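Local atomic coordinates of response regulator (Caulobacter vibrioides, PDB entry 3T0Y), a protein that probably controls the general stress response as the sigma-factor-like part of a PhyR-type regulator, which mimics a sigma factor to sequester its anti-sigma factor. Residues Y45-A49 / V73-W78; R89-I93 / E135-L140. All coordinates share one frame; numbering follows the deposited sequence.

Contact 1 of 2, residues Y45-A49 / V73-W78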
loop_
_atom_site.group_PDB
_atom_site.type_symbol
_atom_site.label_atom_id
_atom_site.label_comp_id
_atom_site.label_asym_id
_atom_site.label_seq_id
_atom_site.Cartn_x
_atom_site.Cartn_y
_atom_site.Cartn_z
ATOM N N TYR C 45 -4.474 -4.939 -2.664
ATOM C CA TYR C 45 -4.401 -6.397 -2.641
ATOM C C TYR C 45 -5.787 -7.043 -2.644
ATOM O O TYR C 45 -6.000 -8.104 -3.234
ATOM C CB TYR C 45 -3.572 -6.874 -1.440
ATOM C CG TYR C 45 -2.092 -6.865 -1.716
ATOM C CD1 TYR C 45 -1.542 -7.750 -2.645
ATOM C CD2 TYR C 45 -1.247 -5.963 -1.080
ATOM C CE1 TYR C 45 -0.186 -7.751 -2.918
ATOM C CE2 TYR C 45 0.125 -5.954 -1.342
ATOM C CZ TYR C 45 0.643 -6.857 -2.265
ATOM O OH TYR C 45 1.985 -6.882 -2.532
ATOM N N VAL C 46 -6.719 -6.394 -1.967
ATOM C CA VAL C 46 -8.097 -6.808 -2.023
ATOM C C VAL C 46 -8.629 -6.742 -3.466
ATOM O O VAL C 46 -9.310 -7.666 -3.928
ATOM C CB VAL C 46 -8.982 -5.933 -1.097
ATOM C CG1 VAL C 46 -10.418 -6.395 -1.187
ATOM C CG2 VAL C 46 -8.471 -6.001 0.343
ATOM N N ARG C 47 -8.346 -5.636 -4.163
ATOM C CA ARG C 47 -8.813 -5.478 -5.538
ATOM C C ARG C 47 -8.265 -6.609 -6.393
ATOM O O ARG C 47 -9.007 -7.291 -7.082
ATOM C CB ARG C 47 -8.412 -4.114 -6.128
ATOM C CG ARG C 47 -9.299 -2.948 -5.681
ATOM C CD ARG C 47 -9.092 -1.688 -6.555
ATOM N NE ARG C 47 -7.678 -1.352 -6.685
ATOM C CZ ARG C 47 -7.011 -0.574 -5.838
ATOM N NH1 ARG C 47 -7.636 -0.026 -4.801
ATOM N NH2 ARG C 47 -5.717 -0.344 -6.027
ATOM N N VAL C 48 -6.961 -6.816 -6.338
ATOM C CA VAL C 48 -6.351 -7.881 -7.115
ATOM C C VAL C 48 -7.055 -9.223 -6.868
ATOM O O VAL C 48 -7.254 -10.025 -7.805
ATOM C CB VAL C 48 -4.865 -8.021 -6.780
ATOM C CG1 VAL C 48 -4.296 -9.272 -7.430
ATOM C CG2 VAL C 48 -4.096 -6.756 -7.211
ATOM N N ALA C 49 -7.441 -9.447 -5.613
ATOM C CA ALA C 49 -8.078 -10.708 -5.207
ATOM C C ALA C 49 -9.446 -10.841 -5.818
ATOM O O ALA C 49 -9.795 -11.892 -6.342
ATOM C CB ALA C 49 -8.196 -10.807 -3.693
ATOM N N VAL C 73 -7.990 -16.902 -0.854
ATOM C CA VAL C 73 -7.604 -16.314 -2.137
ATOM C C VAL C 73 -6.744 -15.063 -1.954
ATOM O O VAL C 73 -5.739 -14.885 -2.646
ATOM C CB VAL C 73 -8.803 -15.985 -3.036
ATOM C CG1 VAL C 73 -8.343 -15.125 -4.225
ATOM C CG2 VAL C 73 -9.450 -17.251 -3.528
ATOM N N PHE C 74 -7.137 -14.193 -1.027
ATOM C CA PHE C 74 -6.351 -13.004 -0.745
ATOM C C PHE C 74 -4.914 -13.393 -0.439
ATOM O O PHE C 74 -3.969 -12.859 -1.019
ATOM C CB PHE C 74 -6.930 -12.245 0.444
ATOM C CG PHE C 74 -6.084 -11.092 0.876
ATOM C CD1 PHE C 74 -5.023 -11.279 1.753
ATOM C CD2 PHE C 74 -6.330 -9.816 0.386
ATOM C CE1 PHE C 74 -4.240 -10.212 2.140
ATOM C CE2 PHE C 74 -5.545 -8.733 0.781
ATOM C CZ PHE C 74 -4.501 -8.930 1.661
ATOM N N HIS C 75 -4.751 -14.325 0.490
ATOM C CA HIS C 75 -3.414 -14.748 0.855
ATOM C C HIS C 75 -2.630 -15.257 -0.363
ATOM O O HIS C 75 -1.448 -14.981 -0.496
ATOM C CB HIS C 75 -3.424 -15.814 1.943
ATOM C CG HIS C 75 -2.056 -16.260 2.311
ATOM N ND1 HIS C 75 -1.230 -15.512 3.128
ATOM C CD2 HIS C 75 -1.327 -17.331 1.910
ATOM C CE1 HIS C 75 -0.060 -16.122 3.233
ATOM N NE2 HIS C 75 -0.091 -17.225 2.505
ATOM N N ALA C 76 -3.299 -15.987 -1.249
ATOM C CA ALA C 76 -2.651 -16.571 -2.418
ATOM C C ALA C 76 -2.137 -15.507 -3.383
ATOM O O ALA C 76 -1.035 -15.631 -3.928
ATOM C CB ALA C 76 -3.609 -17.502 -3.143
ATOM N N ILE C 77 -2.931 -14.471 -3.617
ATOM C CA ILE C 77 -2.480 -13.442 -4.543
ATOM C C ILE C 77 -1.464 -12.556 -3.836
ATOM O O ILE C 77 -0.543 -12.054 -4.454
ATOM C CB ILE C 77 -3.641 -12.613 -5.171
ATOM C CG1 ILE C 77 -4.438 -11.869 -4.099
ATOM C CG2 ILE C 77 -4.561 -13.494 -6.021
ATOM C CD1 ILE C 77 -3.833 -10.541 -3.724
ATOM N N TRP C 78 -1.626 -12.380 -2.529
ATOM C CA TRP C 78 -0.674 -11.582 -1.764
ATOM C C TRP C 78 0.702 -12.222 -1.824
ATOM O O TRP C 78 1.711 -11.569 -2.102
ATOM C CB TRP C 78 -1.106 -11.464 -0.304
ATOM C CG TRP C 78 -0.082 -10.783 0.521
ATOM C CD1 TRP C 78 0.191 -9.449 0.550
ATOM C CD2 TRP C 78 0.820 -11.397 1.442
ATOM N NE1 TRP C 78 1.221 -9.191 1.428
ATOM C CE2 TRP C 78 1.618 -10.371 1.998
ATOM C CE3 TRP C 78 1.037 -12.716 1.852
ATOM C CZ2 TRP C 78 2.624 -10.625 2.934
ATOM C CZ3 TRP C 78 2.021 -12.965 2.789
ATOM C CH2 TRP C 78 2.804 -11.919 3.323
#

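Contact 2 of 2, residues R89-I93 / E135-L140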
loop_
_atom_site.group_PDB
_atom_site.type_symbol
_atom_site.label_atom_id
_atom_site.label_comp_id
_atom_site.label_asym_id
_atom_site.label_seq_id
_atom_site.Cartn_x
_atom_site.Cartn_y
_atom_site.Cartn_z
ATOM N N ARG C 89 5.563 -5.833 -7.374
ATOM C CA ARG C 89 6.348 -6.266 -6.223
ATOM C C ARG C 89 6.508 -5.122 -5.227
ATOM O O ARG C 89 6.650 -5.349 -4.023
ATOM C CB ARG C 89 7.735 -6.767 -6.636
ATOM C CG ARG C 89 7.720 -7.941 -7.597
ATOM C CD ARG C 89 8.873 -8.905 -7.304
ATOM N NE ARG C 89 9.735 -9.144 -8.462
ATOM C CZ ARG C 89 9.344 -9.749 -9.581
ATOM N NH1 ARG C 89 8.091 -10.160 -9.722
ATOM N NH2 ARG C 89 10.202 -9.924 -10.574
ATOM N N LEU C 90 6.487 -3.895 -5.731
ATOM C CA LEU C 90 6.672 -2.722 -4.877
ATOM C C LEU C 90 5.614 -2.673 -3.774
ATOM O O LEU C 90 5.832 -2.073 -2.726
ATOM C CB LEU C 90 6.624 -1.436 -5.701
ATOM C CG LEU C 90 7.772 -1.158 -6.680
ATOM C CD1 LEU C 90 7.377 -0.062 -7.651
ATOM C CD2 LEU C 90 9.070 -0.778 -5.955
HETATM N N MSE C 91 4.478 -3.327 -3.994
HETATM C CA MSE C 91 3.401 -3.270 -3.016
HETATM C C MSE C 91 3.695 -4.121 -1.763
HETATM O O MSE C 91 2.998 -4.018 -0.741
HETATM C CB MSE C 91 2.064 -3.629 -3.666
HETATM C CG MSE C 91 1.679 -2.687 -4.817
HETATM SE SE MSE C 91 1.908 -0.757 -4.421
HETATM C CE MSE C 91 0.199 -0.597 -3.551
ATOM N N ARG C 92 4.735 -4.950 -1.849
ATOM C CA ARG C 92 5.172 -5.779 -0.716
ATOM C C ARG C 92 6.115 -5.029 0.208
ATOM O O ARG C 92 6.503 -5.544 1.247
ATOM C CB ARG C 92 5.872 -7.043 -1.217
ATOM C CG ARG C 92 4.942 -7.994 -1.934
ATOM C CD ARG C 92 3.994 -8.615 -0.933
ATOM N NE ARG C 92 4.765 -9.364 0.051
ATOM C CZ ARG C 92 4.969 -10.674 -0.007
ATOM N NH1 ARG C 92 4.416 -11.383 -0.982
ATOM N NH2 ARG C 92 5.707 -11.272 0.925
ATOM N N ILE C 93 6.518 -3.825 -0.190
ATOM C CA ILE C 93 7.344 -2.992 0.667
ATOM C C ILE C 93 6.471 -2.117 1.581
ATOM O O ILE C 93 5.487 -1.512 1.136
ATOM C CB ILE C 93 8.232 -2.083 -0.191
ATOM C CG1 ILE C 93 9.169 -2.945 -1.037
ATOM C CG2 ILE C 93 8.987 -1.106 0.685
ATOM C CD1 ILE C 93 9.781 -2.224 -2.176
ATOM N N GLU C 135 13.807 -5.578 2.229
ATOM C CA GLU C 135 12.658 -6.285 1.702
ATOM C C GLU C 135 12.944 -6.797 0.287
ATOM O O GLU C 135 12.661 -7.949 -0.038
ATOM C CB GLU C 135 11.413 -5.389 1.741
ATOM C CG GLU C 135 10.205 -5.948 1.025
ATOM C CD GLU C 135 9.809 -7.330 1.524
ATOM O OE1 GLU C 135 9.088 -8.034 0.781
ATOM O OE2 GLU C 135 10.219 -7.713 2.645
ATOM N N ILE C 136 13.516 -5.946 -0.554
ATOM C CA ILE C 136 13.847 -6.350 -1.917
ATOM C C ILE C 136 14.802 -7.546 -1.930
ATOM O O ILE C 136 14.636 -8.468 -2.721
ATOM C CB ILE C 136 14.483 -5.198 -2.717
ATOM C CG1 ILE C 136 13.582 -3.961 -2.677
ATOM C CG2 ILE C 136 14.730 -5.627 -4.145
ATOM C CD1 ILE C 136 14.140 -2.766 -3.416
ATOM N N ASP C 137 15.792 -7.537 -1.043
ATOM C CA ASP C 137 16.798 -8.593 -1.050
ATOM C C ASP C 137 16.241 -9.910 -0.517
ATOM O O ASP C 137 16.636 -10.986 -0.967
ATOM C CB ASP C 137 18.056 -8.168 -0.281
ATOM C CG ASP C 137 18.845 -7.065 -1.000
ATOM O OD1 ASP C 137 18.641 -6.878 -2.229
ATOM O OD2 ASP C 137 19.671 -6.386 -0.338
ATOM N N ALA C 138 15.306 -9.823 0.425
ATOM C CA ALA C 138 14.737 -11.018 1.042
ATOM C C ALA C 138 13.739 -11.752 0.141
ATOM O O ALA C 138 13.895 -12.951 -0.119
ATOM C CB ALA C 138 14.104 -10.680 2.393
ATOM N N GLU C 139 12.726 -11.037 -0.347
ATOM C CA GLU C 139 11.628 -11.682 -1.070
ATOM C C GLU C 139 11.427 -11.155 -2.495
ATOM O O GLU C 139 11.013 -11.901 -3.390
ATOM C CB GLU C 139 10.315 -11.522 -0.288
ATOM C CG GLU C 139 10.433 -11.699 1.235
ATOM C CD GLU C 139 9.193 -11.193 1.968
ATOM O OE1 GLU C 139 8.888 -11.690 3.079
ATOM O OE2 GLU C 139 8.513 -10.294 1.421
ATOM N N LEU C 140 11.726 -9.874 -2.699
ATOM C CA LEU C 140 11.351 -9.176 -3.928
ATOM C C LEU C 140 12.353 -9.289 -5.078
ATOM O O LEU C 140 11.953 -9.451 -6.225
ATOM C CB LEU C 140 11.050 -7.702 -3.635
ATOM C CG LEU C 140 9.597 -7.386 -3.316
ATOM C CD1 LEU C 140 8.984 -8.507 -2.485
ATOM C CD2 LEU C 140 9.474 -6.026 -2.621
#

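Contact 1 of 2, residues Y45-A49 / V73-W78
The carbonyl oxygen of Tyr45 accepts its helix bond from the N-H of Ala49, with Ala49 N and Tyr45 O 3.1 Å apart. Across the contact, Ile77 CD1 packs against Tyr45 O at 3.3 Å, an apolar contact and not a second bond. The same methyl reaches the edge of the Tyr45 ring, near its plane. It also touches CG1 of Val48. Ile77 CG1 stands between its own backbone N and carbonyl carbon (chi1 61°). From there Ile77 CG1 meets Ala49 CB at 3.9 Å, while Ile77 CD1 continues on to Tyr45.

Trp78 meets one face of the tyrosine. Trp78 CD1 sits over the centre of the Tyr45 ring, 3.7 Å above the plane. This is a T-shaped stack: the Tyr45 ring and the five-membered ring of Trp78 have centroids 4.9 Å apart and planes at 69°. The phenol OH is hydrogen-bonded to Ser81 OG, which also bonds Trp78 O. One serine hydroxyl thus ties the tip of the tyrosine to the helix that carries the tryptophan.

The contact joins helices 39-54 and 66-80 of the sigma2-like domain. The two short segments cross steeply, at 107°, and their axes come within 8.9 Å. Ala49 lies where the backbones are close. Its small CB rests against both Phe74 CA and the side chain of Ile77.

Phe74 works beside this crossing. Phe74 CE2 comes 3.5 Å from Tyr45 CB, and the ring edge is turned to the backbone N of Val46. Val46 CG2 adds a further apolar touch at Phe74 CE2. Helix 25-36 packs against this cluster: Ala32 touches both Val46 and Phe74, and Leu35 touches Trp78. Val46 also packs on an aromatic side chain of another protein's chain.

Contact 2 of 2, residues R89-I93 / E135-L140
Leu140 fills the tight part of this contact, with its two methyls directed at different residues of 89-93. Leu140 CD2 lies 3.2 Å from Arg89 O. Leu140 CD2 also lies 3.5 Å from Ile93 CG1, closer than two carbons usually pack. Leu140 CD1 rests 3.7 Å from Arg92 CB. Leu140 CG completes the fit against the CB of Arg89. Ile93 joins from the other segment. Ile93 CG1 meets Glu135 CG at 3.8 Å, so the aliphatic part of the glutamate extends the apolar patch. Ile93 CD1 makes a longer contact, 4.2 Å, with Ile136 CG1.

The two backbones differ in kind. Residues 90-92 form a 3-10 turn before helix 95-106, and Arg92 N bonds back to Arg89 O. On the other side, helix 122-140 ends with a wider pi-type turn at 136-140, where Leu140 N bonds only weakly to Glu135 O. Both segments belong to the PhyR sigma-like domain, probably the counterpart of sigma4. There the end of its last helix packs back on the turn that leads into its first long helix.

The polar side is looser and only partly buried. Arg92 NH2 forms a salt bridge with Glu139 OE2 at 3.0 Å. The two flat groups are not coplanar: guanidinium and carboxylate planes stand 73° apart. The arginine chain bends at chi2 (-70°) and chi3 (-61°) and crosses the glutamate at about a right angle. Glu135 OE1 lies only 2.4 Å from Glu139 OE2. One of the two acids may hold a proton, and the exact geometry here is uncertain. Arg92 has further partners: it makes a cation-pi contact with Trp78, and its NH1 bonds weakly to Leu79 O. Glu139 also packs on Pro95 of the second subunit.

Contact 1 comes first along the chain and closes before contact 2 opens. Contact 1 pairs helices 39-54 and 66-80 in the sigma2-like domain. Contact 2 pairs the turn after helix 86-89 with the end of helix 122-140 in the sigma-like domain. Their centres are about 16 Å apart, yet they touch. Tyr45 OH packs against Arg92 and the backbone of Met91, and Arg92 NH1 lies close to Trp78 O. The turn at 89-93 therefore lies at the junction of the two domains. Residues of both segment pairs reach the second subunit and another protein's chain, consistent with a sigma-like module that binds a partner, probably an anti-sigma factor.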